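Long-range contacts in dual function macrocyclase-peptidase POPB (Galerina marginata, PDB 5N4B), which cleaves toxin precursor peptides after proline and joins the ends of the released intermediate into a macrocycle during amanitin biosynthesis: residues A492-Y497 and G570-N575; W208-K213 and A265-D270; S163-D168 and D693-G698; K610-T615 and G625-P630. The protein carries 1 engineered substitution. All coordinates share one frame; numbering follows the deposited sequence.

Contact 1: A492-Y497 and G570-N575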
loop_
_atom_site.group_PDB
_atom_site.type_symbol
_atom_site.label_atom_id
_atom_site.label_comp_id
_atom_site.label_asym_id
_atom_site.label_seq_id
_atom_site.Cartn_x
_atom_site.Cartn_y
_atom_site.Cartn_z
ATOM N N ALA A 492 16.308 11.162 15.103
ATOM C CA ALA A 492 14.966 10.702 14.805
ATOM C C ALA A 492 14.838 10.430 13.320
ATOM O O ALA A 492 15.370 11.189 12.508
ATOM C CB ALA A 492 13.910 11.750 15.231
ATOM N N ILE A 493 14.183 9.330 12.968
ATOM C CA ILE A 493 13.691 9.123 11.618
ATOM C C ILE A 493 12.196 9.311 11.656
ATOM O O ILE A 493 11.489 8.624 12.410
ATOM C CB ILE A 493 14.096 7.792 11.013
ATOM C CG1 ILE A 493 15.555 7.934 10.552
ATOM C CG2 ILE A 493 13.212 7.482 9.850
ATOM C CD1 ILE A 493 16.569 8.070 11.560
ATOM N N GLN A 494 11.726 10.271 10.872
ATOM C CA GLN A 494 10.327 10.672 10.830
ATOM C C GLN A 494 9.755 10.260 9.483
ATOM O O GLN A 494 10.253 10.682 8.428
ATOM C CB GLN A 494 10.195 12.177 11.056
ATOM C CG GLN A 494 8.803 12.707 11.025
ATOM C CD GLN A 494 8.730 14.168 11.275
ATOM O OE1 GLN A 494 9.232 14.633 12.292
ATOM N NE2 GLN A 494 8.157 14.928 10.352
ATOM N N TYR A 495 8.715 9.444 9.527
ATOM C CA TYR A 495 8.166 8.802 8.345
ATOM C C TYR A 495 6.773 9.318 8.093
ATOM O O TYR A 495 6.009 9.528 9.035
ATOM C CB TYR A 495 8.093 7.285 8.590
ATOM C CG TYR A 495 7.639 6.474 7.416
ATOM C CD1 TYR A 495 8.397 6.424 6.260
ATOM C CD2 TYR A 495 6.465 5.779 7.449
ATOM C CE1 TYR A 495 7.977 5.703 5.137
ATOM C CE2 TYR A 495 6.035 5.047 6.340
ATOM C CZ TYR A 495 6.799 5.019 5.187
ATOM O OH TYR A 495 6.389 4.290 4.076
ATOM N N GLY A 496 6.417 9.502 6.837
ATOM C CA GLY A 496 5.072 9.926 6.510
ATOM C C GLY A 496 4.641 9.515 5.118
ATOM O O GLY A 496 5.449 9.164 4.256
ATOM N N TYR A 497 3.328 9.603 4.920
ATOM C CA TYR A 497 2.712 9.397 3.614
ATOM C C TYR A 497 1.884 10.634 3.298
ATOM O O TYR A 497 2.297 11.435 2.455
ATOM C CB TYR A 497 1.893 8.102 3.575
ATOM C CG TYR A 497 1.319 7.807 2.229
ATOM C CD1 TYR A 497 2.133 7.337 1.184
ATOM C CD2 TYR A 497 -0.041 7.972 1.967
ATOM C CE1 TYR A 497 1.583 7.041 -0.055
ATOM C CE2 TYR A 497 -0.570 7.682 0.744
ATOM C CZ TYR A 497 0.238 7.218 -0.270
ATOM O OH TYR A 497 -0.301 6.892 -1.506
ATOM N N GLY A 570 18.967 19.401 14.593
ATOM C CA GLY A 570 19.604 18.987 13.365
ATOM C C GLY A 570 19.588 17.500 13.084
ATOM O O GLY A 570 20.183 17.059 12.093
ATOM N N LYS A 571 18.968 16.702 13.936
ATOM C CA LYS A 571 19.065 15.259 13.804
ATOM C C LYS A 571 17.728 14.572 13.534
ATOM O O LYS A 571 17.560 13.418 13.881
ATOM C CB LYS A 571 19.787 14.652 15.003
ATOM C CG LYS A 571 21.260 15.152 15.198
ATOM C CD LYS A 571 21.980 14.132 16.084
ATOM C CE LYS A 571 23.416 14.518 16.483
ATOM N NZ LYS A 571 24.162 15.101 15.324
ATOM N N VAL A 572 16.791 15.283 12.903
ATOM C CA VAL A 572 15.560 14.668 12.386
ATOM C C VAL A 572 15.747 14.412 10.897
ATOM O O VAL A 572 15.960 15.345 10.123
ATOM C CB VAL A 572 14.320 15.536 12.614
ATOM C CG1 VAL A 572 13.101 14.796 12.106
ATOM C CG2 VAL A 572 14.142 15.928 14.097
ATOM N N ALA A 573 15.670 13.163 10.494
ATOM C CA ALA A 573 15.703 12.741 9.107
ATOM C C ALA A 573 14.297 12.367 8.697
ATOM O O ALA A 573 13.517 11.896 9.530
ATOM C CB ALA A 573 16.600 11.533 8.910
ATOM N N ILE A 574 13.964 12.580 7.440
ATOM C CA ILE A 574 12.625 12.269 6.950
ATOM C C ILE A 574 12.676 11.293 5.793
ATOM O O ILE A 574 13.619 11.289 4.985
ATOM C CB ILE A 574 11.793 13.518 6.584
ATOM C CG1 ILE A 574 12.529 14.420 5.618
ATOM C CG2 ILE A 574 11.378 14.286 7.856
ATOM C CD1 ILE A 574 11.694 15.632 5.111
ATOM N N ASN A 575 11.622 10.473 5.701
ATOM C CA ASN A 575 11.523 9.417 4.709
ATOM C C ASN A 575 10.056 9.189 4.378
ATOM O O ASN A 575 9.185 9.325 5.247
ATOM C CB ASN A 575 12.171 8.147 5.298
ATOM C CG ASN A 575 12.106 6.915 4.407
ATOM O OD1 ASN A 575 11.741 5.838 4.899
ATOM N ND2 ASN A 575 12.474 7.026 3.151
#
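Strands 492-495 and 572-575 run in the same direction, their segment axes 30° apart, in the parallel part of the alpha/beta-hydrolase sheet. Five backbone hydrogen bonds join them; the straightest is Ala573 N to Ala492 O (2.8 Å), met nearly along the C=O axis, and the last, Gly496 N to Asn575 O, is longer at 3.2 Å. Gln494 leaves the sheet with CG anti to the backbone N (chi1 180°) and its chain extended. Its CB rests 3.7 Å from Ala573 O and 4.0 Å from Ile574 CG2, the two side chains lying alongside and pointing the same way. At the tip, OE1 lies 3.9 Å from Val572 CG1, while NE2 passes near Ile574 CG2 and donates to Phe554 O of helix 548-563. On the other face Tyr495 crosses Asn575 obliquely, and its CD1 approaches Asn575 O to 3.2 Å. Asn575 ND2 bonds to Val600 O and Glu602 OE2, and OD1 accepts from Lys715 NZ. Tyr495 OH is hydrogen-bonded to the backbone of the bound peptide; the Tyr495 side chain is about 8 Å from that of the engineered active-site Ala578. This is consistent with a main-chain framework that holds the Tyr495 hydroxyl at the peptide.

Contact 2: W208-K213 and A265-D270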
loop_
_atom_site.group_PDB
_atom_site.type_symbol
_atom_site.label_atom_id
_atom_site.label_comp_id
_atom_site.label_asym_id
_atom_site.label_seq_id
_atom_site.Cartn_x
_atom_site.Cartn_y
_atom_site.Cartn_z
ATOM N N TRP A 208 -14.632 -14.767 -7.608
ATOM C CA TRP A 208 -15.338 -15.934 -8.092
ATOM C C TRP A 208 -16.833 -15.797 -7.897
ATOM O O TRP A 208 -17.308 -15.249 -6.899
ATOM C CB TRP A 208 -14.901 -17.170 -7.318
ATOM C CG TRP A 208 -13.496 -17.686 -7.668
ATOM C CD1 TRP A 208 -12.303 -17.301 -7.094
ATOM C CD2 TRP A 208 -13.165 -18.680 -8.648
ATOM N NE1 TRP A 208 -11.257 -17.975 -7.676
ATOM C CE2 TRP A 208 -11.752 -18.824 -8.627
ATOM C CE3 TRP A 208 -13.904 -19.457 -9.548
ATOM C CZ2 TRP A 208 -11.085 -19.716 -9.435
ATOM C CZ3 TRP A 208 -13.222 -20.341 -10.379
ATOM C CH2 TRP A 208 -11.842 -20.468 -10.322
ATOM N N THR A 209 -17.584 -16.355 -8.845
ATOM C CA THR A 209 -18.977 -16.620 -8.589
ATOM C C THR A 209 -19.101 -17.808 -7.633
ATOM O O THR A 209 -18.215 -18.678 -7.550
ATOM C CB THR A 209 -19.741 -16.831 -9.892
ATOM O OG1 THR A 209 -19.070 -17.798 -10.709
ATOM C CG2 THR A 209 -19.884 -15.514 -10.659
ATOM N N LYS A 210 -20.192 -17.810 -6.862
ATOM C CA LYS A 210 -20.348 -18.773 -5.787
ATOM C C LYS A 210 -20.654 -20.179 -6.280
ATOM O O LYS A 210 -20.579 -21.133 -5.491
ATOM C CB LYS A 210 -21.365 -18.287 -4.759
ATOM C CG LYS A 210 -20.822 -17.494 -3.604
ATOM C CD LYS A 210 -19.783 -16.481 -3.975
ATOM C CE LYS A 210 -19.360 -15.693 -2.700
ATOM N NZ LYS A 210 -18.306 -14.650 -2.937
ATOM N N ASP A 211 -20.946 -20.326 -7.569
ATOM C CA ASP A 211 -21.031 -21.619 -8.221
ATOM C C ASP A 211 -19.673 -22.177 -8.658
ATOM O O ASP A 211 -19.618 -23.269 -9.229
ATOM C CB ASP A 211 -22.001 -21.511 -9.408
ATOM C CG ASP A 211 -21.555 -20.458 -10.444
ATOM O OD1 ASP A 211 -20.372 -20.059 -10.409
ATOM O OD2 ASP A 211 -22.412 -19.968 -11.248
ATOM N N SER A 212 -18.595 -21.417 -8.430
ATOM C CA SER A 212 -17.225 -21.799 -8.771
ATOM C C SER A 212 -17.002 -22.047 -10.248
ATOM O O SER A 212 -15.993 -22.660 -10.636
ATOM C CB SER A 212 -16.749 -23.001 -7.966
ATOM O OG SER A 212 -16.702 -22.730 -6.564
ATOM N N LYS A 213 -17.857 -21.501 -11.102
ATOM C CA LYS A 213 -17.696 -21.745 -12.528
ATOM C C LYS A 213 -16.711 -20.786 -13.173
ATOM O O LYS A 213 -16.234 -21.045 -14.277
ATOM C CB LYS A 213 -19.063 -21.600 -13.225
ATOM C CG LYS A 213 -20.099 -22.629 -12.803
ATOM C CD LYS A 213 -21.381 -22.416 -13.587
ATOM C CE LYS A 213 -22.396 -23.542 -13.368
ATOM N NZ LYS A 213 -23.720 -23.098 -13.933
ATOM N N ALA A 265 -15.987 -5.548 -8.293
ATOM C CA ALA A 265 -17.121 -6.438 -8.169
ATOM C C ALA A 265 -17.085 -7.195 -6.874
ATOM O O ALA A 265 -16.085 -7.222 -6.150
ATOM C CB ALA A 265 -17.185 -7.433 -9.338
ATOM N N ASP A 266 -18.253 -7.745 -6.546
ATOM C CA ASP A 266 -18.391 -8.684 -5.430
ATOM C C ASP A 266 -19.572 -9.597 -5.739
ATOM O O ASP A 266 -20.461 -9.239 -6.520
ATOM C CB ASP A 266 -18.648 -7.961 -4.096
ATOM C CG ASP A 266 -17.374 -7.698 -3.237
ATOM O OD1 ASP A 266 -16.508 -8.587 -3.106
ATOM O OD2 ASP A 266 -17.262 -6.557 -2.658
ATOM N N THR A 267 -19.567 -10.792 -5.162
ATOM C CA THR A 267 -20.660 -11.748 -5.328
ATOM C C THR A 267 -21.165 -12.190 -3.958
ATOM O O THR A 267 -20.375 -12.513 -3.061
ATOM C CB THR A 267 -20.251 -12.959 -6.137
ATOM O OG1 THR A 267 -19.057 -13.486 -5.538
ATOM C CG2 THR A 267 -20.002 -12.560 -7.604
ATOM N N SER A 268 -22.476 -12.176 -3.789
ATOM C CA SER A 268 -23.042 -12.575 -2.511
ATOM C C SER A 268 -22.867 -14.072 -2.265
ATOM O O SER A 268 -22.890 -14.892 -3.190
ATOM C CB SER A 268 -24.501 -12.168 -2.406
ATOM O OG SER A 268 -25.294 -12.944 -3.289
ATOM N N GLU A 269 -22.724 -14.418 -0.987
ATOM C CA GLU A 269 -22.514 -15.803 -0.561
ATOM C C GLU A 269 -23.640 -16.726 -0.978
ATOM O O GLU A 269 -23.389 -17.904 -1.294
ATOM C CB GLU A 269 -22.375 -15.871 0.962
ATOM C CG GLU A 269 -21.090 -15.254 1.493
ATOM C CD GLU A 269 -19.822 -15.931 0.958
ATOM O OE1 GLU A 269 -19.854 -17.153 0.661
ATOM O OE2 GLU A 269 -18.795 -15.217 0.826
ATOM N N ASP A 270 -24.861 -16.236 -0.998
ATOM C CA ASP A 270 -26.021 -17.038 -1.324
ATOM C C ASP A 270 -26.219 -17.243 -2.823
ATOM O O ASP A 270 -27.190 -17.896 -3.198
ATOM C CB ASP A 270 -27.297 -16.486 -0.651
ATOM C CG ASP A 270 -27.690 -15.101 -1.131
ATOM O OD1 ASP A 270 -27.054 -14.594 -2.081
ATOM O OD2 ASP A 270 -28.644 -14.519 -0.549
#
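Two neighbouring blades of the seven-bladed beta-propeller meet here, where the turn between strands 207-208 and 214-219 packs against the end of strand 262-267. Thr209 to Ser212 form a type I turn, and Lys210 reaches out of it across the blade boundary. Its CG already lies 3.3 Å from Ser268 O; the bend at chi2 (43°) then turns CD and CE along Thr267 toward the ammonium position, the chain being extended beyond. NZ grips Thr267 twice, donating to OG1 at 2.9 Å and to the carbonyl O at 3.0 Å; it approaches that carbonyl from above its plane, 40° out. Thr267 OG1 sits in the crowded position between its own backbone N and carbonyl carbon (chi1 52°), and from there it donates to Trp208 O at 2.8 Å, in the plane of that carbonyl. The hydroxyl therefore receives from lysine and gives to the neighbouring blade. Glu269, also bent at chi2, brings its carboxylate back to the lysine, but the salt bridge from OE2 to Lys210 NZ is long, 3.8 Å. Asp211 OD1 accepts from Thr209 OG1 (2.6 Å) on its syn lone pair; it also accepts from Lys213 N, above the carboxylate plane, and this second bond is an Asx turn. The ammonium is thus held mainly by neutral oxygens, with Glu269 adding a weaker electrostatic pull. Its charge would probably polarise the Thr267 hydroxyl and strengthen the bond that this group gives to Trp208 O.

Contact 3: S163-D168 and D693-G698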
loop_
_atom_site.group_PDB
_atom_site.type_symbol
_atom_site.label_atom_id
_atom_site.label_comp_id
_atom_site.label_asym_id
_atom_site.label_seq_id
_atom_site.Cartn_x
_atom_site.Cartn_y
_atom_site.Cartn_z
ATOM N N SER A 163 2.908 -11.471 -12.943
ATOM C CA SER A 163 3.583 -10.358 -13.603
ATOM C C SER A 163 5.008 -10.781 -13.925
ATOM O O SER A 163 5.583 -11.644 -13.252
ATOM C CB SER A 163 3.625 -9.099 -12.745
ATOM O OG SER A 163 2.332 -8.531 -12.668
ATOM N N HIS A 164 5.575 -10.196 -14.973
ATOM C CA HIS A 164 6.949 -10.418 -15.376
ATOM C C HIS A 164 7.686 -9.100 -15.469
ATOM O O HIS A 164 7.086 -8.064 -15.712
ATOM C CB HIS A 164 6.979 -11.053 -16.767
ATOM C CG HIS A 164 6.346 -12.400 -16.796
ATOM N ND1 HIS A 164 7.066 -13.551 -16.586
ATOM C CD2 HIS A 164 5.058 -12.778 -16.950
ATOM C CE1 HIS A 164 6.254 -14.591 -16.648
ATOM N NE2 HIS A 164 5.026 -14.145 -16.851
ATOM N N LEU A 165 9.006 -9.150 -15.268
ATOM C CA LEU A 165 9.823 -7.975 -15.448
ATOM C C LEU A 165 9.541 -7.393 -16.814
ATOM O O LEU A 165 9.451 -8.110 -17.811
ATOM C CB LEU A 165 11.308 -8.381 -15.323
ATOM C CG LEU A 165 11.729 -8.842 -13.913
ATOM C CD1 LEU A 165 13.209 -9.288 -13.938
ATOM C CD2 LEU A 165 11.495 -7.764 -12.856
ATOM N N GLY A 166 9.392 -6.075 -16.869
ATOM C CA GLY A 166 9.105 -5.381 -18.093
ATOM C C GLY A 166 7.643 -5.256 -18.471
ATOM O O GLY A 166 7.348 -4.653 -19.512
ATOM N N GLY A 167 6.739 -5.842 -17.725
ATOM C CA GLY A 167 5.325 -5.831 -18.088
ATOM C C GLY A 167 4.485 -4.822 -17.324
ATOM O O GLY A 167 4.787 -4.491 -16.178
ATOM N N ASP A 168 3.424 -4.333 -17.966
ATOM C CA ASP A 168 2.532 -3.343 -17.363
ATOM C C ASP A 168 1.176 -3.910 -16.920
ATOM O O ASP A 168 0.379 -3.168 -16.338
ATOM C CB ASP A 168 2.280 -2.207 -18.355
ATOM C CG ASP A 168 3.364 -1.164 -18.353
ATOM O OD1 ASP A 168 4.080 -1.003 -17.347
ATOM O OD2 ASP A 168 3.542 -0.590 -19.451
ATOM N N ASP A 693 17.372 2.301 -9.683
ATOM C CA ASP A 693 17.419 0.859 -9.916
ATOM C C ASP A 693 16.944 0.583 -11.335
ATOM O O ASP A 693 15.799 0.892 -11.660
ATOM C CB ASP A 693 16.561 0.141 -8.881
ATOM C CG ASP A 693 16.670 -1.400 -8.962
ATOM O OD1 ASP A 693 17.026 -1.939 -10.030
ATOM O OD2 ASP A 693 16.393 -2.087 -7.952
ATOM N N LYS A 694 17.798 -0.016 -12.165
ATOM C CA LYS A 694 17.493 -0.179 -13.594
ATOM C C LYS A 694 16.855 -1.522 -13.938
ATOM O O LYS A 694 16.595 -1.776 -15.111
ATOM C CB LYS A 694 18.744 0.118 -14.401
ATOM C CG LYS A 694 19.009 1.638 -14.327
ATOM C CD LYS A 694 20.177 2.107 -15.113
ATOM C CE LYS A 694 20.147 3.620 -15.194
ATOM N NZ LYS A 694 21.367 4.073 -15.866
ATOM N N SER A 695 16.525 -2.348 -12.950
ATOM C CA SER A 695 15.681 -3.505 -13.175
ATOM C C SER A 695 14.257 -3.016 -13.319
ATOM O O SER A 695 13.750 -2.312 -12.441
ATOM C CB SER A 695 15.802 -4.486 -12.022
ATOM O OG SER A 695 14.965 -5.627 -12.231
ATOM N N TRP A 696 13.624 -3.346 -14.426
ATOM C CA TRP A 696 12.286 -2.856 -14.742
ATOM C C TRP A 696 11.269 -3.808 -14.150
ATOM O O TRP A 696 10.877 -4.806 -14.779
ATOM C CB TRP A 696 12.115 -2.701 -16.248
ATOM C CG TRP A 696 10.868 -1.903 -16.635
ATOM C CD1 TRP A 696 9.592 -2.223 -16.373
ATOM C CD2 TRP A 696 10.841 -0.648 -17.293
ATOM N NE1 TRP A 696 8.738 -1.256 -16.853
ATOM C CE2 TRP A 696 9.482 -0.275 -17.432
ATOM C CE3 TRP A 696 11.827 0.190 -17.786
ATOM C CZ2 TRP A 696 9.093 0.918 -18.034
ATOM C CZ3 TRP A 696 11.464 1.352 -18.394
ATOM C CH2 TRP A 696 10.094 1.722 -18.497
ATOM N N LEU A 697 10.807 -3.489 -12.952
ATOM C CA LEU A 697 9.848 -4.348 -12.275
ATOM C C LEU A 697 8.536 -4.362 -13.043
ATOM O O LEU A 697 8.032 -3.309 -13.468
ATOM C CB LEU A 697 9.625 -3.798 -10.872
ATOM C CG LEU A 697 10.806 -3.905 -9.900
ATOM C CD1 LEU A 697 10.430 -3.165 -8.619
ATOM C CD2 LEU A 697 11.200 -5.362 -9.639
ATOM N N GLY A 698 7.973 -5.537 -13.210
ATOM C CA GLY A 698 6.623 -5.637 -13.733
ATOM C C GLY A 698 5.636 -5.098 -12.722
ATOM O O GLY A 698 5.899 -4.956 -11.535
HETATM O O HOH W 1 6.178 -2.053 -15.471
#
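A type II turn from His164 to Gly167, closing strand 157-164, meets the loop 693-698 most closely at Leu165 and Gly698, whose CA atoms are 4.3 Å apart. Gly166 N donates to Trp696 O at 2.9 Å, from 26° above the carbonyl plane. Gly698 CA faces two carbonyls of the turn, making CA-H...O contacts of 3.2 Å with His164 O and 3.3 Å with Gly167 O. Leu165 holds CG anti to its carbonyl carbon (chi1 -67°); with chi2 near 177°, this sets CD2 against the loop, 3.8 Å from Leu697 CA and 4.0 Å from Leu697 CD2. Trp696, with CG anti to the backbone N, sets CD1 3.6 Å from Gly166 CA. Its NE1 donates to a water, 3.0 Å away, that also lies within bonding distance of Gly167 O and Leu697 O and so links turn, loop and indole. Next to this, Ser163 OG is hydrogen-bonded to the backbone O of catalytic His699 and to Ser170 OG. The arrangement belongs to the interface between propeller and hydrolase domain in the closed form of a prolyl oligopeptidase, where a propeller turn abuts the loop that carries the catalytic histidine.

Contact 4: K610-T615 and G625-P630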
loop_
_atom_site.group_PDB
_atom_site.type_symbol
_atom_site.label_atom_id
_atom_site.label_comp_id
_atom_site.label_asym_id
_atom_site.label_seq_id
_atom_site.Cartn_x
_atom_site.Cartn_y
_atom_site.Cartn_z
ATOM N N LYS A 610 2.543 18.722 -13.913
ATOM C CA LYS A 610 2.404 17.768 -15.017
ATOM C C LYS A 610 2.052 16.350 -14.560
ATOM O O LYS A 610 1.983 15.452 -15.402
ATOM C CB LYS A 610 3.681 17.750 -15.884
ATOM C CG LYS A 610 4.035 19.084 -16.586
ATOM C CD LYS A 610 5.240 18.959 -17.598
ATOM C CE LYS A 610 4.900 18.102 -18.800
ATOM N NZ LYS A 610 5.995 18.107 -19.854
ATOM N N PHE A 611 1.786 16.123 -13.280
ATOM C CA PHE A 611 1.580 14.758 -12.798
ATOM C C PHE A 611 0.434 14.065 -13.533
ATOM O O PHE A 611 0.446 12.838 -13.680
ATOM C CB PHE A 611 1.285 14.755 -11.282
ATOM C CG PHE A 611 -0.078 15.357 -10.920
ATOM C CD1 PHE A 611 -1.212 14.587 -10.944
ATOM C CD2 PHE A 611 -0.213 16.702 -10.606
ATOM C CE1 PHE A 611 -2.474 15.122 -10.682
ATOM C CE2 PHE A 611 -1.453 17.245 -10.365
ATOM C CZ PHE A 611 -2.593 16.455 -10.368
ATOM N N HIS A 612 -0.577 14.821 -13.963
ATOM C CA HIS A 612 -1.762 14.246 -14.576
ATOM C C HIS A 612 -1.558 13.862 -16.027
ATOM O O HIS A 612 -2.487 13.301 -16.621
ATOM C CB HIS A 612 -2.944 15.191 -14.423
ATOM C CG HIS A 612 -2.753 16.505 -15.082
ATOM N ND1 HIS A 612 -1.627 17.274 -14.895
ATOM C CD2 HIS A 612 -3.572 17.219 -15.892
ATOM C CE1 HIS A 612 -1.728 18.384 -15.610
ATOM N NE2 HIS A 612 -2.905 18.380 -16.213
ATOM N N LYS A 613 -0.387 14.121 -16.582
ATOM C CA LYS A 613 -0.059 13.821 -17.978
ATOM C C LYS A 613 0.655 12.488 -18.153
ATOM O O LYS A 613 0.986 12.120 -19.286
ATOM C CB LYS A 613 0.812 14.926 -18.551
ATOM C CG LYS A 613 0.247 16.352 -18.538
ATOM C CD LYS A 613 -1.065 16.431 -19.198
ATOM C CE LYS A 613 -1.404 17.854 -19.616
ATOM N NZ LYS A 613 -2.481 17.775 -20.637
ATOM N N PHE A 614 0.907 11.737 -17.080
ATOM C CA PHE A 614 1.713 10.514 -17.134
ATOM C C PHE A 614 0.953 9.390 -16.453
ATOM O O PHE A 614 0.389 9.580 -15.363
ATOM C CB PHE A 614 3.066 10.736 -16.433
ATOM C CG PHE A 614 3.891 11.740 -17.111
ATOM C CD1 PHE A 614 4.747 11.366 -18.115
ATOM C CD2 PHE A 614 3.802 13.063 -16.766
ATOM C CE1 PHE A 614 5.486 12.314 -18.798
ATOM C CE2 PHE A 614 4.525 14.022 -17.421
ATOM C CZ PHE A 614 5.386 13.642 -18.436
ATOM N N THR A 615 1.024 8.194 -17.063
ATOM C CA THR A 615 0.375 6.958 -16.640
ATOM C C THR A 615 -0.979 7.234 -15.974
ATOM O O THR A 615 -1.872 7.782 -16.635
ATOM C CB THR A 615 1.303 6.077 -15.803
ATOM O OG1 THR A 615 1.687 6.767 -14.613
ATOM C CG2 THR A 615 2.579 5.711 -16.564
ATOM N N GLY A 625 -5.685 18.630 -7.037
ATOM C CA GLY A 625 -6.207 19.649 -7.924
ATOM C C GLY A 625 -5.767 19.424 -9.365
ATOM O O GLY A 625 -4.930 18.575 -9.684
ATOM N N ASN A 626 -6.322 20.249 -10.251
ATOM C CA ASN A 626 -6.078 20.143 -11.680
ATOM C C ASN A 626 -5.246 21.344 -12.133
ATOM O O ASN A 626 -5.751 22.478 -12.130
ATOM C CB ASN A 626 -7.401 20.098 -12.436
ATOM C CG ASN A 626 -7.221 19.791 -13.900
ATOM O OD1 ASN A 626 -6.146 20.027 -14.493
ATOM N ND2 ASN A 626 -8.284 19.278 -14.513
ATOM N N PRO A 627 -3.985 21.154 -12.512
ATOM C CA PRO A 627 -3.148 22.284 -12.948
ATOM C C PRO A 627 -3.700 23.052 -14.117
ATOM O O PRO A 627 -3.288 24.201 -14.287
ATOM C CB PRO A 627 -1.819 21.624 -13.338
ATOM C CG PRO A 627 -1.772 20.292 -12.581
ATOM C CD PRO A 627 -3.245 19.868 -12.529
ATOM N N SER A 628 -4.602 22.469 -14.909
ATOM C CA SER A 628 -5.173 23.185 -16.054
ATOM C C SER A 628 -6.370 24.055 -15.688
ATOM O O SER A 628 -6.913 24.752 -16.562
ATOM C CB SER A 628 -5.601 22.204 -17.142
ATOM O OG SER A 628 -6.773 21.519 -16.754
ATOM N N ILE A 629 -6.814 24.043 -14.442
ATOM C CA ILE A 629 -7.910 24.897 -13.992
ATOM C C ILE A 629 -7.288 26.106 -13.301
ATOM O O ILE A 629 -6.579 25.931 -12.298
ATOM C CB ILE A 629 -8.858 24.143 -13.055
ATOM C CG1 ILE A 629 -9.474 22.976 -13.831
ATOM C CG2 ILE A 629 -9.923 25.058 -12.493
ATOM C CD1 ILE A 629 -10.446 22.121 -13.081
ATOM N N PRO A 630 -7.530 27.324 -13.776
ATOM C CA PRO A 630 -6.788 28.480 -13.239
ATOM C C PRO A 630 -6.837 28.679 -11.742
ATOM O O PRO A 630 -5.821 29.082 -11.132
ATOM C CB PRO A 630 -7.412 29.669 -14.000
ATOM C CG PRO A 630 -7.832 29.068 -15.316
ATOM C CD PRO A 630 -8.302 27.674 -14.988
#
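The imidazole of His612 is sandwiched: Lys613 CD lies over the centre of one face, and Pro627 CD lies over the opposite one, offset toward the rim. The proline contact is a CH-pi interaction, with CD 3.9 Å from the ring centroid and 16° off the normal. The phenyl ring of Phe611 is met differently, at its edge, where Gly625 O lies in the plane 3.2 Å from CZ. Pro627 follows Asn626 in a type I turn with an Asx turn built on the Asn626 side chain, and this loop leads from helix 621-624 to helix 630-636 in the hydrolase domain. Facing it is the short 3-10 segment 611-613. Both aromatic residues there place CG in the crowded position between backbone N and carbonyl carbon (chi1 69° for Phe611, 62° for His612), and both rings come up against Pro627. Its CG stands 3.6 Å from His612 CE1 and 3.8 Å from Phe611 CE2, and CD is about as near, so both rings meet the CG-CD edge of the pyrrolidine. Phe611 is further held by an edge-to-face pairing with Tyr624 and by His669. The buried Gly625 O has no hydrogen-bonding partner in the model, and the phenyl edge is what it meets in this contact. Asn626 OD1 accepts from both Ser628 N (2.9 Å) and Ser628 OG (2.8 Å), each donor lying above the amide plane.

How the contacts relate
Contact 1 is the most deeply buried and relies on main-chain bonds within the hydrolase sheet, whereas contact 3 is partly exposed and joins that domain to the propeller through a turn, a loop and a shared water. Contact 2 stays inside the propeller, between adjacent blades, and uses a lysine and a threonine hydroxyl. Contact 4 is mostly buried and held by van der Waals and CH-pi contact rather than by hydrogen bonds between its segments. Contacts 1 and 3 share the sheet, since 572-577 and 688-693 are both strands of it, and each approaches a different part of the catalytic machinery. Contacts 1, 2 and 4 all lie within the chain loop that contact 3 closes.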